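Local coordinates for protein leucine aminopeptidase (Fimbriiglobus ruber, PDB 7D1B) that probably cyclises N-terminal glutamine of peptides to pyroglutamate, as a zinc-binding glutaminyl cyclase of the M28 peptidase family, at residues Q59-I64 and A158-M163; P51-K56 and A167-G172. All coordinates share one frame; numbering follows the deposited sequence. Where two conformers were deposited one is given.

Interaction 1: Q59-I64 and A158-M163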
loop_
_atom_site.group_PDB
_atom_site.type_symbol
_atom_site.label_atom_id
_atom_site.label_comp_id
_atom_site.label_asym_id
_atom_site.label_seq_id
_atom_site.Cartn_x
_atom_site.Cartn_y
_atom_site.Cartn_z
ATOM N N GLN A 59 -2.340 -15.305 -2.003
ATOM C CA GLN A 59 -2.314 -16.390 -2.978
ATOM C C GLN A 59 -3.362 -16.173 -4.063
ATOM O O GLN A 59 -3.103 -16.423 -5.244
ATOM C CB GLN A 59 -2.553 -17.718 -2.267
ATOM C CG GLN A 59 -2.405 -18.923 -3.183
ATOM C CD GLN A 59 -0.956 -19.160 -3.558
ATOM O OE1 GLN A 59 -0.109 -19.347 -2.682
ATOM N NE2 GLN A 59 -0.660 -19.138 -4.855
ATOM N N GLN A 60 -4.556 -15.723 -3.684
ATOM C CA GLN A 60 -5.620 -15.520 -4.664
ATOM C C GLN A 60 -5.229 -14.470 -5.695
ATOM O O GLN A 60 -5.408 -14.655 -6.917
ATOM C CB GLN A 60 -6.895 -15.100 -3.935
ATOM C CG GLN A 60 -8.044 -14.808 -4.872
ATOM C CD GLN A 60 -9.315 -14.361 -4.171
ATOM O OE1 GLN A 60 -9.377 -14.284 -2.936
ATOM N NE2 GLN A 60 -10.345 -14.065 -4.962
ATOM N N LEU A 61 -4.683 -13.343 -5.212
ATOM C CA LEU A 61 -4.277 -12.290 -6.137
ATOM C C LEU A 61 -3.135 -12.762 -7.025
ATOM O O LEU A 61 -3.144 -12.526 -8.239
ATOM C CB LEU A 61 -3.919 -11.012 -5.374
ATOM C CG LEU A 61 -5.087 -10.348 -4.636
ATOM C CD1 LEU A 61 -4.592 -9.168 -3.836
ATOM C CD2 LEU A 61 -6.177 -9.901 -5.604
ATOM N N CYS A 62 -2.157 -13.468 -6.456
ATOM C CA CYS A 62 -1.072 -13.985 -7.284
ATOM C C CYS A 62 -1.561 -15.027 -8.281
ATOM O O CYS A 62 -1.005 -15.128 -9.376
ATOM C CB CYS A 62 0.058 -14.547 -6.423
ATOM S SG CYS A 62 0.983 -13.300 -5.515
ATOM N N ASP A 63 -2.603 -15.783 -7.937
ATOM C CA ASP A 63 -3.141 -16.801 -8.827
ATOM C C ASP A 63 -3.839 -16.201 -10.035
ATOM O O ASP A 63 -4.105 -16.929 -10.994
ATOM C CB ASP A 63 -4.105 -17.712 -8.063
ATOM C CG ASP A 63 -3.389 -18.726 -7.186
ATOM O OD1 ASP A 63 -2.158 -18.878 -7.291
ATOM O OD2 ASP A 63 -4.075 -19.379 -6.381
ATOM N N ILE A 64 -4.157 -14.903 -10.010
ATOM C CA ILE A 64 -4.575 -14.244 -11.255
ATOM C C ILE A 64 -3.497 -14.316 -12.331
ATOM O O ILE A 64 -3.803 -14.297 -13.532
ATOM C CB ILE A 64 -4.993 -12.794 -10.957
ATOM C CG1 ILE A 64 -6.228 -12.824 -10.071
ATOM C CG2 ILE A 64 -5.227 -11.972 -12.245
ATOM C CD1 ILE A 64 -6.588 -11.479 -9.495
ATOM N N ALA A 158 0.676 -7.802 -1.299
ATOM C CA ALA A 158 0.394 -8.047 0.113
ATOM C C ALA A 158 -0.376 -6.899 0.746
ATOM O O ALA A 158 -1.165 -7.136 1.668
ATOM C CB ALA A 158 1.684 -8.321 0.881
ATOM N N GLY A 159 -0.166 -5.661 0.287
ATOM C CA GLY A 159 -0.956 -4.554 0.797
ATOM C C GLY A 159 -2.414 -4.683 0.400
ATOM O O GLY A 159 -3.314 -4.474 1.217
ATOM N N ALA A 160 -2.668 -5.008 -0.878
ATOM C CA ALA A 160 -4.039 -5.256 -1.303
ATOM C C ALA A 160 -4.670 -6.382 -0.493
ATOM O O ALA A 160 -5.838 -6.294 -0.083
ATOM C CB ALA A 160 -4.078 -5.561 -2.799
ATOM N N ALA A 161 -3.911 -7.458 -0.261
ATOM C CA ALA A 161 -4.420 -8.588 0.505
ATOM C C ALA A 161 -4.706 -8.209 1.953
ATOM O O ALA A 161 -5.707 -8.653 2.529
ATOM C CB ALA A 161 -3.441 -9.749 0.429
ATOM N N LEU A 162 -3.841 -7.388 2.559
ATOM C CA LEU A 162 -4.120 -6.951 3.916
ATOM C C LEU A 162 -5.376 -6.097 3.950
ATOM O O LEU A 162 -6.179 -6.219 4.873
ATOM C CB LEU A 162 -2.918 -6.228 4.522
ATOM C CG LEU A 162 -3.145 -5.739 5.969
ATOM C CD1 LEU A 162 -3.558 -6.894 6.907
ATOM C CD2 LEU A 162 -1.899 -5.062 6.506
ATOM N N MET A 163 -5.585 -5.245 2.936
ATOM C CA MET A 163 -6.850 -4.513 2.850
ATOM C C MET A 163 -8.033 -5.470 2.747
ATOM O O MET A 163 -9.080 -5.237 3.366
ATOM C CB MET A 163 -6.853 -3.563 1.656
ATOM C CG MET A 163 -5.909 -2.404 1.746
ATOM S SD MET A 163 -5.904 -1.572 0.172
ATOM C CE MET A 163 -4.604 -0.362 0.451
#
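L61 and A160 make the closest contact between 59-64 and 158-163, segments of helices 51-63 and 153-167, with A161 as the next residue in line. Taking the second segment in order, A158 directs its methyl away from 59-64 and packs on A236 in a loop, while G159 offers no side chain. The contact therefore begins at A160, whose CB lies 3.8 Å from L61 CD1, a van der Waals distance between two methyl carbons. The same A160 side chain also touches L183 of strand 178-184 and is about 13 Å from the bound zinc ion. At A161 the leucine methyl comes nearer to the backbone N than to the methyl: L61 CD1 is 4.0 Å from A161 N and 4.5 Å from A161 CB. The CA atoms of L61 and A161 are 7.6 Å apart, a close approach consistent with the small methyls of A160 and A161 on the facing side. L61 places CG anti to its carbonyl carbon (chi1 -65°), and CD1 is the branch that reaches across; its side chain also touches Q77 and T157. Further along, L162 packs on F235 and M163 on F181 and L183, so these two serve other neighbours. The touching residues are all buried, and the arrangement is helix-on-helix packing beside the central mixed sheet of the M28 alpha/beta fold.

Interaction 2: P51-K56 and A167-G172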
loop_
_atom_site.group_PDB
_atom_site.type_symbol
_atom_site.label_atom_id
_atom_site.label_comp_id
_atom_site.label_asym_id
_atom_site.label_seq_id
_atom_site.Cartn_x
_atom_site.Cartn_y
_atom_site.Cartn_z
ATOM N N PRO A 51 -4.744 -14.648 10.209
ATOM C CA PRO A 51 -3.482 -14.688 9.439
ATOM C C PRO A 51 -3.538 -15.629 8.248
ATOM O O PRO A 51 -2.935 -15.349 7.200
ATOM C CB PRO A 51 -2.448 -15.133 10.483
ATOM C CG PRO A 51 -3.274 -15.954 11.501
ATOM C CD PRO A 51 -4.611 -15.230 11.563
ATOM N N ASP A 52 -4.244 -16.754 8.384
ATOM C CA ASP A 52 -4.339 -17.699 7.279
ATOM C C ASP A 52 -5.176 -17.127 6.150
ATOM O O ASP A 52 -4.845 -17.301 4.974
ATOM C CB ASP A 52 -4.909 -19.019 7.785
ATOM C CG ASP A 52 -4.017 -19.657 8.813
ATOM O OD1 ASP A 52 -2.784 -19.662 8.603
ATOM O OD2 ASP A 52 -4.536 -20.108 9.845
ATOM N N ARG A 53 -6.263 -16.431 6.489
ATOM C CA ARG A 53 -7.086 -15.803 5.465
ATOM C C ARG A 53 -6.310 -14.704 4.748
ATOM O O ARG A 53 -6.391 -14.574 3.517
ATOM C CB ARG A 53 -8.373 -15.284 6.105
ATOM C CG ARG A 53 -9.359 -14.744 5.095
ATOM C CD ARG A 53 -10.743 -14.519 5.702
ATOM N NE ARG A 53 -10.659 -13.559 6.800
ATOM C CZ ARG A 53 -11.652 -13.284 7.633
ATOM N NH1 ARG A 53 -12.816 -13.902 7.497
ATOM N NH2 ARG A 53 -11.479 -12.397 8.603
ATOM N N ALA A 54 -5.531 -13.918 5.497
ATOM C CA ALA A 54 -4.730 -12.872 4.873
ATOM C C ALA A 54 -3.757 -13.455 3.851
ATOM O O ALA A 54 -3.614 -12.925 2.730
ATOM C CB ALA A 54 -4.004 -12.084 5.967
ATOM N N VAL A 55 -3.073 -14.554 4.210
ATOM C CA VAL A 55 -2.158 -15.174 3.252
ATOM C C VAL A 55 -2.923 -15.744 2.063
ATOM O O VAL A 55 -2.455 -15.671 0.914
ATOM C CB VAL A 55 -1.281 -16.234 3.939
ATOM C CG1 VAL A 55 -0.483 -17.015 2.913
ATOM C CG2 VAL A 55 -0.365 -15.569 4.942
ATOM N N LYS A 56 -4.108 -16.318 2.316
ATOM C CA LYS A 56 -4.931 -16.836 1.229
ATOM C C LYS A 56 -5.272 -15.743 0.231
ATOM O O LYS A 56 -5.329 -15.998 -0.972
ATOM C CB LYS A 56 -6.201 -17.484 1.786
ATOM C CG LYS A 56 -7.205 -17.964 0.739
ATOM C CD LYS A 56 -8.527 -18.420 1.376
ATOM C CE LYS A 56 -9.378 -17.224 1.808
ATOM N NZ LYS A 56 -10.676 -17.598 2.444
ATOM N N ALA A 167 -10.962 -5.505 5.540
ATOM C CA ALA A 167 -12.343 -5.233 5.169
ATOM C C ALA A 167 -13.346 -6.083 5.939
ATOM O O ALA A 167 -14.486 -5.658 6.099
ATOM C CB ALA A 167 -12.517 -5.443 3.667
ATOM N N HIS A 168 -12.969 -7.291 6.387
ATOM C CA HIS A 168 -13.890 -8.092 7.193
ATOM C C HIS A 168 -14.249 -7.411 8.507
ATOM O O HIS A 168 -15.307 -7.709 9.078
ATOM C CB HIS A 168 -13.303 -9.467 7.487
ATOM C CG HIS A 168 -13.238 -10.351 6.286
ATOM N ND1 HIS A 168 -14.329 -11.056 5.827
ATOM C CD2 HIS A 168 -12.216 -10.641 5.442
ATOM C CE1 HIS A 168 -13.978 -11.750 4.757
ATOM N NE2 HIS A 168 -12.706 -11.512 4.500
ATOM N N HIS A 169 -13.384 -6.516 8.991
ATOM C CA HIS A 169 -13.495 -5.949 10.326
ATOM C C HIS A 169 -13.952 -4.506 10.324
ATOM O O HIS A 169 -14.438 -4.045 11.357
ATOM C CB HIS A 169 -12.132 -6.031 11.025
ATOM C CG HIS A 169 -11.531 -7.393 10.935
ATOM N ND1 HIS A 169 -11.782 -8.387 11.861
ATOM C CD2 HIS A 169 -10.746 -7.946 9.981
ATOM C CE1 HIS A 169 -11.156 -9.490 11.480
ATOM N NE2 HIS A 169 -10.530 -9.250 10.335
ATOM N N MET A 170 -13.819 -3.784 9.201
ATOM C CA MET A 170 -13.923 -2.324 9.232
ATOM C C MET A 170 -15.264 -1.828 9.759
ATOM O O MET A 170 -15.290 -0.848 10.508
ATOM C CB MET A 170 -13.642 -1.717 7.860
ATOM C CG MET A 170 -12.194 -1.788 7.427
ATOM S SD MET A 170 -11.013 -1.010 8.562
ATOM C CE MET A 170 -11.442 0.706 8.307
ATOM N N LYS A 171 -16.383 -2.469 9.385
ATOM C CA LYS A 171 -17.667 -1.954 9.859
ATOM C C LYS A 171 -17.854 -2.144 11.352
ATOM O O LYS A 171 -18.775 -1.540 11.910
ATOM C CB LYS A 171 -18.854 -2.511 9.070
ATOM C CG LYS A 171 -18.987 -1.953 7.656
ATOM C CD LYS A 171 -18.939 -0.442 7.573
ATOM C CE LYS A 171 -20.064 0.237 8.324
ATOM N NZ LYS A 171 -21.189 0.585 7.402
ATOM N N GLY A 172 -17.002 -2.939 12.006
ATOM C CA GLY A 172 -17.007 -3.057 13.451
ATOM C C GLY A 172 -15.985 -2.192 14.159
ATOM O O GLY A 172 -15.814 -2.356 15.371
#
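R53 spreads its guanidinium flat over the imidazole of H168, a cation-pi type stack that ties helix 51-63 to the loop leading from helix 153-167 to strand 178-184 in this M28 fold. The evidence for stacking is direct: the planes differ by 4° and the group centres are 3.6 Å apart. This is the tight part. H168 CD2 lies over the guanidinium centre, 3.5 Å from R53 CZ, whereas CZ itself is displaced toward the rim of the imidazole. The arginine chain leaves with CG anti to the backbone N (chi1 -174°) and bends at chi3 (60°), which turns the planar end onto the ring. E165 fixes it further by a salt bridge to R53 NE, and Y57 OH hydrogen-bonds to H168 NE2. An alanine in place of R53 would remove the stacking plane and is likely to leave one face of H168 without this cover and E165 without its charged mate. The looser part is at the guanidinium edge, which H169 approaches without bonding to it; its NE2, held by E165 OE2, stops 3.7 Å from R53 NH2.

How the interactions relate
Both interactions draw on helix 51-63: interaction 2 uses its first turns and interaction 1 its last. The partners come in the reverse order, since 158-163 lies within helix 153-167 and 167-172 lies in the loop that follows, toward strand 178-184. Chain order is thus 51-56, 59-64, 158-163, 167-172, with interaction 1 enclosed between the two halves of interaction 2. Their centres are 12 Å apart, and they meet where A161 CB packs 3.9 Å from A54 O. A buried apolar contact and a polar surface one consequently join the N-terminal helix to the same region of the M28 fold, interaction 2 lying away from the zinc site.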